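Local coordinates for DnaJ homolog subfamily C member 3 (Mus musculus, PDB 3IEG), which acts as a co-chaperone in the unfolded protein response of the endoplasmic reticulum, binding misfolded proteins through its TPR repeats and restraining the eIF-2-alpha kinase GCN2, at residues S274-C279 against S296-M301; A308-A313 against Q327-A332; R249-T254 against S283-P288; E239-L244 against S255-V260. All blocks are in the same frame, centred on the assembly; numbering follows the deposited sequence.

Contact 1 of 4, residues S274-C279 against S296-M301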
loop_
_atom_site.group_PDB
_atom_site.type_symbol
_atom_site.label_atom_id
_atom_site.label_comp_id
_atom_site.label_asym_id
_atom_site.label_seq_id
_atom_site.Cartn_x
_atom_site.Cartn_y
_atom_site.Cartn_z
ATOM N N SER A 274 1.495 17.691 -17.595
ATOM C CA SER A 274 0.757 18.186 -18.760
ATOM C C SER A 274 1.598 19.126 -19.608
ATOM O O SER A 274 1.596 19.020 -20.834
ATOM C CB SER A 274 -0.545 18.869 -18.349
ATOM O OG SER A 274 -1.458 17.910 -17.842
ATOM N N LYS A 275 2.323 20.031 -18.958
ATOM C CA LYS A 275 3.217 20.936 -19.659
ATOM C C LYS A 275 4.282 20.165 -20.420
ATOM O O LYS A 275 4.562 20.481 -21.578
ATOM C CB LYS A 275 3.857 21.938 -18.700
ATOM C CG LYS A 275 3.057 23.231 -18.509
ATOM C CD LYS A 275 3.846 24.227 -17.654
ATOM C CE LYS A 275 3.001 25.439 -17.250
ATOM N NZ LYS A 275 3.851 26.484 -16.603
ATOM N N GLU A 276 4.850 19.137 -19.789
ATOM C CA GLU A 276 5.836 18.295 -20.461
ATOM C C GLU A 276 5.292 17.708 -21.776
ATOM O O GLU A 276 5.954 17.763 -22.809
ATOM C CB GLU A 276 6.327 17.178 -19.540
ATOM C CG GLU A 276 7.461 16.373 -20.162
ATOM C CD GLU A 276 7.659 15.004 -19.545
ATOM O OE1 GLU A 276 7.854 14.938 -18.312
ATOM O OE2 GLU A 276 7.664 13.998 -20.297
ATOM N N ARG A 277 4.088 17.145 -21.726
ATOM C CA ARG A 277 3.460 16.574 -22.915
ATOM C C ARG A 277 3.097 17.658 -23.947
ATOM O O ARG A 277 3.177 17.423 -25.156
ATOM C CB ARG A 277 2.239 15.702 -22.551
ATOM C CG ARG A 277 2.527 14.476 -21.667
ATOM C CD ARG A 277 3.627 13.583 -22.241
ATOM N NE ARG A 277 3.145 12.642 -23.257
ATOM C CZ ARG A 277 3.889 12.150 -24.247
ATOM N NH1 ARG A 277 5.154 12.526 -24.395
ATOM N NH2 ARG A 277 3.368 11.296 -25.111
ATOM N N ILE A 278 2.730 18.847 -23.475
ATOM C CA ILE A 278 2.460 19.953 -24.382
ATOM C C ILE A 278 3.761 20.371 -25.072
ATOM O O ILE A 278 3.784 20.599 -26.285
ATOM C CB ILE A 278 1.742 21.134 -23.682
ATOM C CG1 ILE A 278 0.260 20.775 -23.456
ATOM C CG2 ILE A 278 1.869 22.431 -24.512
ATOM C CD1 ILE A 278 -0.484 21.672 -22.469
ATOM N N CYS A 279 4.840 20.427 -24.298
ATOM C CA CYS A 279 6.178 20.630 -24.839
ATOM C C CYS A 279 6.471 19.637 -25.967
ATOM O O CYS A 279 7.003 20.013 -27.013
ATOM C CB CYS A 279 7.202 20.533 -23.710
ATOM S SG CYS A 279 8.850 20.019 -24.194
ATOM N N SER A 296 11.271 25.039 -22.012
ATOM C CA SER A 296 12.088 25.777 -21.044
ATOM C C SER A 296 11.401 25.894 -19.691
ATOM O O SER A 296 12.030 25.690 -18.659
ATOM C CB SER A 296 12.436 27.162 -21.566
ATOM O OG SER A 296 13.282 27.060 -22.688
ATOM N N GLU A 297 10.110 26.221 -19.698
ATOM C CA GLU A 297 9.342 26.299 -18.455
ATOM C C GLU A 297 9.430 24.996 -17.689
ATOM O O GLU A 297 9.816 24.991 -16.528
ATOM C CB GLU A 297 7.879 26.620 -18.722
ATOM C CG GLU A 297 7.639 27.988 -19.290
ATOM C CD GLU A 297 6.180 28.222 -19.550
ATOM O OE1 GLU A 297 5.353 27.577 -18.858
ATOM O OE2 GLU A 297 5.862 29.042 -20.445
ATOM N N VAL A 298 9.083 23.894 -18.349
ATOM C CA VAL A 298 9.191 22.569 -17.751
ATOM C C VAL A 298 10.593 22.388 -17.171
ATOM O O VAL A 298 10.740 21.953 -16.031
ATOM C CB VAL A 298 8.840 21.439 -18.766
ATOM C CG1 VAL A 298 8.920 20.070 -18.115
ATOM C CG2 VAL A 298 7.451 21.635 -19.320
ATOM N N LEU A 299 11.610 22.767 -17.945
ATOM C CA LEU A 299 13.003 22.600 -17.539
ATOM C C LEU A 299 13.427 23.519 -16.399
ATOM O O LEU A 299 14.331 23.189 -15.635
ATOM C CB LEU A 299 13.938 22.752 -18.734
ATOM C CG LEU A 299 14.052 21.501 -19.598
ATOM C CD1 LEU A 299 14.588 21.841 -20.970
ATOM C CD2 LEU A 299 14.923 20.459 -18.929
ATOM N N GLN A 300 12.774 24.669 -16.285
ATOM C CA GLN A 300 12.970 25.535 -15.136
ATOM C C GLN A 300 12.653 24.753 -13.870
ATOM O O GLN A 300 13.406 24.809 -12.899
ATOM C CB GLN A 300 12.076 26.775 -15.218
ATOM C CG GLN A 300 12.642 27.930 -16.051
ATOM C CD GLN A 300 13.705 28.743 -15.314
ATOM O OE1 GLN A 300 13.818 28.685 -14.083
ATOM N NE2 GLN A 300 14.488 29.508 -16.071
HETATM N N MSE A 301 11.550 24.010 -13.900
HETATM C CA MSE A 301 11.124 23.215 -12.755
HETATM C C MSE A 301 11.829 21.871 -12.674
HETATM O O MSE A 301 12.083 21.376 -11.582
HETATM C CB MSE A 301 9.616 23.009 -12.775
HETATM C CG MSE A 301 8.833 24.304 -12.726
HETATM SE SE MSE A 301 6.944 24.017 -13.146
HETATM C CE MSE A 301 6.466 25.853 -13.734
#

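Contact 2 of 4, residues A308-A313 against Q327-A332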
loop_
_atom_site.group_PDB
_atom_site.type_symbol
_atom_site.label_atom_id
_atom_site.label_comp_id
_atom_site.label_asym_id
_atom_site.label_seq_id
_atom_site.Cartn_x
_atom_site.Cartn_y
_atom_site.Cartn_z
ATOM N N ALA A 308 11.861 16.547 -22.130
ATOM C CA ALA A 308 11.849 17.992 -22.378
ATOM C C ALA A 308 13.138 18.447 -23.054
ATOM O O ALA A 308 13.109 19.306 -23.940
ATOM C CB ALA A 308 11.621 18.766 -21.072
ATOM N N LEU A 309 14.260 17.866 -22.634
ATOM C CA LEU A 309 15.546 18.152 -23.255
ATOM C C LEU A 309 15.566 17.736 -24.724
ATOM O O LEU A 309 15.939 18.531 -25.590
ATOM C CB LEU A 309 16.685 17.485 -22.485
ATOM C CG LEU A 309 16.999 18.161 -21.147
ATOM C CD1 LEU A 309 17.881 17.281 -20.276
ATOM C CD2 LEU A 309 17.623 19.544 -21.363
ATOM N N LYS A 310 15.146 16.501 -24.993
ATOM C CA LYS A 310 15.112 15.961 -26.353
ATOM C C LYS A 310 14.182 16.767 -27.245
ATOM O O LYS A 310 14.518 17.063 -28.397
ATOM C CB LYS A 310 14.664 14.493 -26.349
ATOM C CG LYS A 310 15.725 13.487 -25.881
ATOM C CD LYS A 310 15.109 12.155 -25.418
ATOM C CE LYS A 310 14.409 11.417 -26.555
ATOM N NZ LYS A 310 13.780 10.168 -26.056
ATOM N N ASP A 311 13.016 17.123 -26.709
ATOM C CA ASP A 311 12.017 17.842 -27.485
ATOM C C ASP A 311 12.433 19.288 -27.752
ATOM O O ASP A 311 12.217 19.797 -28.863
ATOM C CB ASP A 311 10.626 17.736 -26.847
ATOM C CG ASP A 311 10.033 16.344 -26.979
ATOM O OD1 ASP A 311 10.456 15.606 -27.879
ATOM O OD2 ASP A 311 9.149 15.975 -26.187
ATOM N N ARG A 312 13.043 19.936 -26.754
ATOM C CA ARG A 312 13.622 21.264 -26.973
ATOM C C ARG A 312 14.762 21.190 -27.991
ATOM O O ARG A 312 14.837 22.021 -28.898
ATOM C CB ARG A 312 14.097 21.931 -25.680
ATOM C CG ARG A 312 14.428 23.403 -25.893
ATOM C CD ARG A 312 14.585 24.174 -24.614
ATOM N NE ARG A 312 15.833 23.820 -23.955
ATOM C CZ ARG A 312 16.282 24.370 -22.832
ATOM N NH1 ARG A 312 15.581 25.316 -22.211
ATOM N NH2 ARG A 312 17.435 23.958 -22.329
ATOM N N ALA A 313 15.630 20.189 -27.847
ATOM C CA ALA A 313 16.658 19.932 -28.837
ATOM C C ALA A 313 16.035 19.873 -30.230
ATOM O O ALA A 313 16.359 20.689 -31.086
ATOM C CB ALA A 313 17.402 18.644 -28.519
ATOM N N GLN A 327 23.880 20.893 -26.950
ATOM C CA GLN A 327 24.032 21.170 -25.533
ATOM C C GLN A 327 22.896 20.548 -24.717
ATOM O O GLN A 327 23.121 20.060 -23.606
ATOM C CB GLN A 327 24.093 22.673 -25.304
ATOM C CG GLN A 327 24.486 23.068 -23.902
ATOM C CD GLN A 327 24.192 24.524 -23.623
ATOM O OE1 GLN A 327 23.461 24.852 -22.684
ATOM N NE2 GLN A 327 24.745 25.412 -24.449
ATOM N N ASP A 328 21.686 20.562 -25.276
ATOM C CA ASP A 328 20.532 19.918 -24.644
ATOM C C ASP A 328 20.577 18.385 -24.719
ATOM O O ASP A 328 20.170 17.722 -23.770
ATOM C CB ASP A 328 19.206 20.468 -25.198
ATOM C CG ASP A 328 18.669 21.659 -24.392
ATOM O OD1 ASP A 328 19.234 21.999 -23.330
ATOM O OD2 ASP A 328 17.661 22.257 -24.816
ATOM N N TYR A 329 21.073 17.823 -25.824
ATOM C CA TYR A 329 21.252 16.363 -25.926
ATOM C C TYR A 329 22.312 15.859 -24.942
ATOM O O TYR A 329 22.130 14.823 -24.304
ATOM C CB TYR A 329 21.600 15.906 -27.356
ATOM C CG TYR A 329 20.411 15.656 -28.271
ATOM C CD1 TYR A 329 20.242 16.396 -29.439
ATOM C CD2 TYR A 329 19.462 14.677 -27.979
ATOM C CE1 TYR A 329 19.153 16.174 -30.288
ATOM C CE2 TYR A 329 18.364 14.450 -28.823
ATOM C CZ TYR A 329 18.218 15.203 -29.973
ATOM O OH TYR A 329 17.150 14.997 -30.814
ATOM N N GLU A 330 23.407 16.604 -24.819
ATOM C CA GLU A 330 24.479 16.272 -23.884
ATOM C C GLU A 330 24.016 16.235 -22.426
ATOM O O GLU A 330 24.431 15.360 -21.663
ATOM C CB GLU A 330 25.662 17.233 -24.057
ATOM C CG GLU A 330 26.633 16.805 -25.159
ATOM C CD GLU A 330 27.447 17.954 -25.737
ATOM O OE1 GLU A 330 27.365 19.088 -25.211
ATOM O OE2 GLU A 330 28.177 17.718 -26.726
ATOM N N ALA A 331 23.156 17.179 -22.052
ATOM C CA ALA A 331 22.559 17.213 -20.719
ATOM C C ALA A 331 21.669 15.989 -20.472
ATOM O O ALA A 331 21.681 15.413 -19.381
ATOM C CB ALA A 331 21.772 18.509 -20.516
ATOM N N ALA A 332 20.908 15.595 -21.494
ATOM C CA ALA A 332 20.045 14.430 -21.407
ATOM C C ALA A 332 20.869 13.154 -21.330
ATOM O O ALA A 332 20.557 12.261 -20.542
ATOM C CB ALA A 332 19.098 14.382 -22.588
#

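Contact 3 of 4, residues R249-T254 against S283-P288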
loop_
_atom_site.group_PDB
_atom_site.type_symbol
_atom_site.label_atom_id
_atom_site.label_comp_id
_atom_site.label_asym_id
_atom_site.label_seq_id
_atom_site.Cartn_x
_atom_site.Cartn_y
_atom_site.Cartn_z
ATOM N N ARG A 249 -2.069 13.877 -33.754
ATOM C CA ARG A 249 -3.014 14.991 -33.640
ATOM C C ARG A 249 -2.582 15.973 -32.537
ATOM O O ARG A 249 -3.248 16.106 -31.514
ATOM C CB ARG A 249 -4.425 14.466 -33.385
ATOM C CG ARG A 249 -4.921 13.499 -34.436
ATOM C CD ARG A 249 -6.314 12.965 -34.117
ATOM N NE ARG A 249 -7.239 14.052 -33.811
ATOM C CZ ARG A 249 -8.515 13.881 -33.490
ATOM N NH1 ARG A 249 -9.035 12.658 -33.421
ATOM N NH2 ARG A 249 -9.267 14.935 -33.226
ATOM N N TYR A 250 -1.472 16.667 -32.765
ATOM C CA TYR A 250 -0.809 17.448 -31.717
ATOM C C TYR A 250 -1.574 18.653 -31.184
ATOM O O TYR A 250 -1.545 18.936 -29.977
ATOM C CB TYR A 250 0.600 17.838 -32.168
ATOM C CG TYR A 250 1.422 16.618 -32.444
ATOM C CD1 TYR A 250 1.726 16.239 -33.748
ATOM C CD2 TYR A 250 1.840 15.796 -31.398
ATOM C CE1 TYR A 250 2.464 15.084 -34.000
ATOM C CE2 TYR A 250 2.573 14.651 -31.636
ATOM C CZ TYR A 250 2.883 14.304 -32.935
ATOM O OH TYR A 250 3.610 13.168 -33.154
ATOM N N THR A 251 -2.278 19.352 -32.065
ATOM C CA THR A 251 -3.008 20.523 -31.610
ATOM C C THR A 251 -4.245 20.132 -30.795
ATOM O O THR A 251 -4.602 20.833 -29.854
ATOM C CB THR A 251 -3.310 21.588 -32.739
ATOM O OG1 THR A 251 -4.706 21.621 -33.027
ATOM C CG2 THR A 251 -2.522 21.328 -34.009
ATOM N N ASP A 252 -4.870 19.006 -31.128
ATOM C CA ASP A 252 -5.970 18.497 -30.307
ATOM C C ASP A 252 -5.489 17.940 -28.968
ATOM O O ASP A 252 -6.169 18.086 -27.951
ATOM C CB ASP A 252 -6.810 17.458 -31.051
ATOM C CG ASP A 252 -7.660 18.070 -32.161
ATOM O OD1 ASP A 252 -8.063 19.251 -32.052
ATOM O OD2 ASP A 252 -7.935 17.359 -33.146
ATOM N N ALA A 253 -4.312 17.324 -28.970
ATOM C CA ALA A 253 -3.661 16.892 -27.725
ATOM C C ALA A 253 -3.318 18.069 -26.812
ATOM O O ALA A 253 -3.524 18.008 -25.603
ATOM C CB ALA A 253 -2.412 16.063 -28.019
ATOM N N THR A 254 -2.794 19.138 -27.392
ATOM C CA THR A 254 -2.501 20.338 -26.625
ATOM C C THR A 254 -3.777 20.797 -25.930
ATOM O O THR A 254 -3.849 20.846 -24.697
ATOM C CB THR A 254 -1.939 21.410 -27.532
ATOM O OG1 THR A 254 -0.708 20.925 -28.065
ATOM C CG2 THR A 254 -1.677 22.686 -26.771
ATOM N N SER A 283 6.770 20.531 -30.190
ATOM C CA SER A 283 7.972 20.002 -30.836
ATOM C C SER A 283 7.660 19.141 -32.064
ATOM O O SER A 283 8.165 19.400 -33.150
ATOM C CB SER A 283 8.816 19.214 -29.829
ATOM O OG SER A 283 10.058 18.814 -30.390
ATOM N N LYS A 284 6.823 18.124 -31.879
ATOM C CA LYS A 284 6.487 17.173 -32.938
ATOM C C LYS A 284 5.593 17.765 -34.036
ATOM O O LYS A 284 5.580 17.275 -35.167
ATOM C CB LYS A 284 5.829 15.921 -32.347
ATOM C CG LYS A 284 6.752 15.011 -31.555
ATOM C CD LYS A 284 7.797 14.306 -32.438
ATOM C CE LYS A 284 8.617 13.299 -31.611
ATOM N NZ LYS A 284 10.047 13.173 -32.049
ATOM N N ASP A 285 4.845 18.807 -33.697
ATOM C CA ASP A 285 4.016 19.517 -34.667
ATOM C C ASP A 285 4.876 20.534 -35.423
ATOM O O ASP A 285 4.362 21.398 -36.135
ATOM C CB ASP A 285 2.860 20.223 -33.948
ATOM C CG ASP A 285 1.671 20.488 -34.856
ATOM O OD1 ASP A 285 1.475 19.733 -35.839
ATOM O OD2 ASP A 285 0.920 21.454 -34.573
ATOM N N GLU A 286 6.193 20.404 -35.261
ATOM C CA GLU A 286 7.176 21.337 -35.803
ATOM C C GLU A 286 6.752 22.800 -35.671
ATOM O O GLU A 286 6.633 23.514 -36.668
ATOM C CB GLU A 286 7.516 20.983 -37.246
ATOM C CG GLU A 286 8.295 19.687 -37.375
ATOM C CD GLU A 286 8.545 19.284 -38.823
ATOM O OE1 GLU A 286 7.839 19.790 -39.730
ATOM O OE2 GLU A 286 9.443 18.443 -39.047
ATOM N N LYS A 287 6.520 23.225 -34.430
ATOM C CA LYS A 287 6.231 24.621 -34.112
ATOM C C LYS A 287 7.248 25.151 -33.088
ATOM O O LYS A 287 6.934 25.330 -31.913
ATOM C CB LYS A 287 4.772 24.778 -33.667
ATOM C CG LYS A 287 3.816 24.670 -34.851
ATOM C CD LYS A 287 2.343 24.684 -34.471
ATOM C CE LYS A 287 1.483 24.836 -35.741
ATOM N NZ LYS A 287 0.066 24.390 -35.575
ATOM N N PRO A 288 8.480 25.416 -33.552
ATOM C CA PRO A 288 9.665 25.593 -32.715
ATOM C C PRO A 288 9.624 26.730 -31.701
ATOM O O PRO A 288 10.072 26.535 -30.580
ATOM C CB PRO A 288 10.777 25.837 -33.732
ATOM C CG PRO A 288 10.083 26.326 -34.949
ATOM C CD PRO A 288 8.800 25.575 -34.981
#

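Contact 4 of 4, residues E239-L244 against S255-V260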
loop_
_atom_site.group_PDB
_atom_site.type_symbol
_atom_site.label_atom_id
_atom_site.label_comp_id
_atom_site.label_asym_id
_atom_site.label_seq_id
_atom_site.Cartn_x
_atom_site.Cartn_y
_atom_site.Cartn_z
ATOM N N GLU A 239 -6.079 9.959 -20.965
ATOM C CA GLU A 239 -6.124 8.822 -21.877
ATOM C C GLU A 239 -6.416 9.314 -23.293
ATOM O O GLU A 239 -5.819 8.840 -24.264
ATOM C CB GLU A 239 -7.151 7.788 -21.407
ATOM C CG GLU A 239 -6.906 6.389 -21.939
ATOM C CD GLU A 239 -7.116 5.283 -20.890
ATOM O OE1 GLU A 239 -7.487 4.150 -21.287
ATOM O OE2 GLU A 239 -6.898 5.531 -19.677
ATOM N N SER A 240 -7.298 10.300 -23.396
ATOM C CA SER A 240 -7.606 10.907 -24.680
ATOM C C SER A 240 -6.405 11.622 -25.267
ATOM O O SER A 240 -6.113 11.475 -26.455
ATOM C CB SER A 240 -8.765 11.873 -24.542
ATOM O OG SER A 240 -9.979 11.173 -24.678
ATOM N N ALA A 241 -5.712 12.389 -24.430
ATOM C CA ALA A 241 -4.552 13.154 -24.863
ATOM C C ALA A 241 -3.453 12.255 -25.408
ATOM O O ALA A 241 -2.919 12.513 -26.483
ATOM C CB ALA A 241 -4.025 13.990 -23.727
ATOM N N GLU A 242 -3.128 11.199 -24.667
ATOM C CA GLU A 242 -2.117 10.229 -25.081
ATOM C C GLU A 242 -2.534 9.469 -26.337
ATOM O O GLU A 242 -1.708 9.092 -27.165
ATOM C CB GLU A 242 -1.785 9.275 -23.929
ATOM C CG GLU A 242 -0.974 9.953 -22.809
ATOM C CD GLU A 242 0.274 10.643 -23.344
ATOM O OE1 GLU A 242 0.646 11.719 -22.834
ATOM O OE2 GLU A 242 0.877 10.104 -24.297
ATOM N N GLU A 243 -3.831 9.272 -26.486
ATOM C CA GLU A 243 -4.356 8.693 -27.701
ATOM C C GLU A 243 -4.192 9.670 -28.881
ATOM O O GLU A 243 -3.777 9.286 -29.977
ATOM C CB GLU A 243 -5.804 8.303 -27.485
ATOM C CG GLU A 243 -6.478 7.758 -28.707
ATOM C CD GLU A 243 -7.630 6.864 -28.353
ATOM O OE1 GLU A 243 -8.505 6.647 -29.237
ATOM O OE2 GLU A 243 -7.642 6.384 -27.187
ATOM N N LEU A 244 -4.489 10.938 -28.642
ATOM C CA LEU A 244 -4.275 11.938 -29.663
ATOM C C LEU A 244 -2.797 12.049 -30.064
ATOM O O LEU A 244 -2.511 12.122 -31.263
ATOM C CB LEU A 244 -4.881 13.287 -29.262
ATOM C CG LEU A 244 -6.402 13.249 -29.067
ATOM C CD1 LEU A 244 -6.885 14.424 -28.211
ATOM C CD2 LEU A 244 -7.169 13.163 -30.392
ATOM N N SER A 255 -4.786 21.077 -26.748
ATOM C CA SER A 255 -6.137 21.365 -26.303
ATOM C C SER A 255 -6.588 20.414 -25.184
ATOM O O SER A 255 -7.082 20.868 -24.155
ATOM C CB SER A 255 -7.072 21.286 -27.513
ATOM O OG SER A 255 -8.434 21.242 -27.140
ATOM N N LYS A 256 -6.410 19.107 -25.380
ATOM C CA LYS A 256 -6.767 18.129 -24.358
ATOM C C LYS A 256 -6.012 18.291 -23.040
ATOM O O LYS A 256 -6.638 18.283 -21.985
ATOM C CB LYS A 256 -6.622 16.699 -24.866
ATOM C CG LYS A 256 -7.933 16.083 -25.321
ATOM C CD LYS A 256 -8.870 15.757 -24.183
ATOM C CE LYS A 256 -10.123 15.119 -24.741
ATOM N NZ LYS A 256 -11.248 16.050 -24.805
ATOM N N TYR A 257 -4.689 18.442 -23.090
ATOM C CA TYR A 257 -3.925 18.666 -21.866
ATOM C C TYR A 257 -4.249 20.014 -21.208
ATOM O O TYR A 257 -4.113 20.174 -19.994
ATOM C CB TYR A 257 -2.428 18.490 -22.095
ATOM C CG TYR A 257 -1.977 17.068 -21.870
ATOM C CD1 TYR A 257 -1.506 16.277 -22.925
ATOM C CD2 TYR A 257 -2.047 16.492 -20.602
ATOM C CE1 TYR A 257 -1.103 14.952 -22.709
ATOM C CE2 TYR A 257 -1.650 15.173 -20.381
ATOM C CZ TYR A 257 -1.180 14.416 -21.435
ATOM O OH TYR A 257 -0.798 13.124 -21.198
ATOM N N GLU A 258 -4.709 20.964 -22.014
ATOM C CA GLU A 258 -5.137 22.251 -21.500
ATOM C C GLU A 258 -6.283 22.024 -20.523
ATOM O O GLU A 258 -6.287 22.574 -19.426
ATOM C CB GLU A 258 -5.583 23.171 -22.635
ATOM C CG GLU A 258 -5.067 24.601 -22.543
ATOM C CD GLU A 258 -3.652 24.765 -23.106
ATOM O OE1 GLU A 258 -3.498 25.329 -24.218
ATOM O OE2 GLU A 258 -2.696 24.320 -22.435
ATOM N N SER A 259 -7.241 21.196 -20.912
ATOM C CA SER A 259 -8.376 20.939 -20.051
ATOM C C SER A 259 -8.015 20.013 -18.880
ATOM O O SER A 259 -8.633 20.084 -17.824
ATOM C CB SER A 259 -9.557 20.411 -20.849
ATOM O OG SER A 259 -9.186 19.234 -21.526
ATOM N N VAL A 260 -6.996 19.174 -19.056
ATOM C CA VAL A 260 -6.455 18.378 -17.949
ATOM C C VAL A 260 -5.991 19.272 -16.790
ATOM O O VAL A 260 -6.305 18.993 -15.642
ATOM C CB VAL A 260 -5.333 17.413 -18.419
ATOM C CG1 VAL A 260 -4.581 16.806 -17.234
ATOM C CG2 VAL A 260 -5.917 16.320 -19.282
#

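Contact 1 of 4, residues S274-C279 against S296-M301
Lys275 NZ donates a hydrogen bond to Glu297 OE1 at 2.9 Å, within a salt bridge between the two helices. The ammonium meets this oxygen nearly along its C-O axis. Lys275 is fully extended beyond CG, a shape that carries its charge across the gap, and the two side chains cross at about a right angle. A long, flexible lysine suits a partly exposed place, where its chain can bridge the two helices. Its tip also lies beside the methyl of Met301, modelled as selenomethionine, with NZ 3.9 Å from CE.

Nearer the backbones the contact is made mostly by carbon atoms. Helices 268-284 and 288-301 are the antiparallel pair of TPR 8, a helix-turn-helix unit whose short segments here meet at 141° with their axes 9.3 Å apart. Val298 packs against Lys275 and Glu276. With CG1 anti to the backbone N (chi1 -178°), CG2 lies beside that nitrogen and meets Lys275 CB at 3.7 Å and Glu276 N at 3.6 Å, while CG1 lies 4.1 Å from Glu276 CB. A compact branched residue fits this spot, where Val298 and Glu276 have the closest CA atoms across the contact.

The carboxylate of buried Glu276 turns to other partners: Arg273 forms a salt bridge with OE1, Asn305 also bonds OE1, and Asn307 bonds OE2. Along the same pair of helices, Cys279 is covalently joined to Cys295 by a disulfide, and helix 306-318 packs against both Cys279 and Leu299.

Contact 2 of 4, residues A308-A313 against Q327-A332
Arg312 and Asp328 join the two helices of TPR 9, helix 306-318 and helix 322-333, which run antiparallel at 163° with segment axes 8.4 Å apart. The arginine's CB, CG and CD each pass 3.6 to 3.7 Å from Asp328 OD2, the two side chains crossing at about a right angle. A bend at chi3 (73°) then brings NE to 2.6 Å from Asp328 OD2. Past CZ, NH2 reaches Asp328 OD1 at 2.8 Å and makes a second, weak bond to OD2. The grip is therefore side-on, each carboxylate oxygen offering its syn lone pair, with guanidinium and carboxylate planes only 8° apart. The remaining nitrogen, NH1, bonds Ser296 of TPR 8. This many-handed group suits a buried aspartate, whose charge it would be expected to stabilise.

Beside the ion pair, Leu309 CD2 lies 3.5 Å from Asp328 OD1, while CD1 rests 3.9 Å from Ala332 CB and also touches Ala331 CB. Small alanines let the helices come close. Tyr329, which also touches Leu346 of helix 340-357, presents one ring face to Ala313 in a CH-pi contact: Ala313 CB lies 3.8 Å from the ring centroid, displaced toward the CE1 rim.

Contact 3 of 4, residues R249-T254 against S283-P288
Tyr250 and Asp285 bring the two backbones closest, their CA atoms 6.0 Å apart, where the first turn of helix 250-263 faces the end of helix 268-284. Arg249 takes the N-cap position of the former. The latter stops in a Schellman motif: Glu286 adopts positive phi (41°), Lys287 N returns to Phe282 O, and Glu286 N makes a weak bond to Ser283 O.

The Tyr250 ring lies against this helix end. Lys284 CB sits over one face, 3.7 Å from the ring centroid and displaced toward the hydroxyl side, as a CH-pi contact; its nearest ring atom is Tyr250 CZ at 3.4 Å. Asp285 N lies over the same face, and Asp285 CB approaches Tyr250 CB at 3.7 Å. A broad aromatic can cover both residues at once.

This surface contact joins successive tetratricopeptide repeats, with 249-254 in TPR 7 and 283-288 in TPR 8; Tyr250, Ala253 and Thr254 also touch Cys281 of helix 268-284. While Lys284 packs by its aliphatic root, a bend at chi2 (-68°) turns the chain away, and its amine forms a salt bridge with Glu314 of helix 306-318.

Asp285 has CG anti to the backbone N (chi1 -156°), beside its own carbonyl carbon; its OD2 lies 3.5 Å from Thr251 CG2. Lys287 NZ comes from above the carboxylate plane to the same oxygen, at 3.2 Å, as a salt bridge.

Contact 4 of 4, residues E239-L244 against S255-V260
Glu242 folds back at chi2 (-53°), which brings CD nearer segment 255-260, and its OE1 accepts a 2.6 Å hydrogen bond from Tyr257 OH. The hydroxyl uses the anti lone pair of OE1, with carboxylate and ring planes 61° apart. OE1 also forms a salt bridge with Arg277, so two donors grip one oxygen and the neighbouring positive charge probably favours the ionised acid.

One face of the ring that delivers this hydroxyl is met by Ala241 CB, 3.6 Å from the Tyr257 centroid in a CH-pi contact and displaced toward the CE1 rim. The small alanine suits a place where the backbones come close, the CA atoms of Ala241 and Lys256 being 5.5 Å apart. Partly exposed Lys256 packs by its aliphatic chain. Its CG meets Leu244 CD1 at 3.5 Å, and its CE meets CB of Ser240, a phosphoserine site by similarity that is unmodified here.

Both segments belong to TPR 7, on antiparallel helices 222-246 and 250-263. Tyr257 reaches beyond this pair to Ser274 and Arg277 of helix 268-284, and Val260 packs on Leu234, Leu237 and Ile238 of helix 222-246.

From the N terminus, contact 4 comes first, closing the turn between helices 222-246 and 250-263 within TPR 7. Contact 3 opens inside that span and ends beyond it, so the two cross; it ties TPR 7 to TPR 8. Contact 1 crosses contact 3 in turn, sharing helix 268-284, and closes the hairpin of TPR 8. Contact 2 follows in series and closes TPR 9. Bonds also run between the contacts: Arg249 N probably bonds Leu244 O, Arg277 pairs with Glu242 (contacts 1 and 4), and Ser283 OG probably bonds Asp311 O. All four lie in TPR 7 to TPR 9, successive helical hairpins apart from the first two repeats, whose groove binds misfolded proteins.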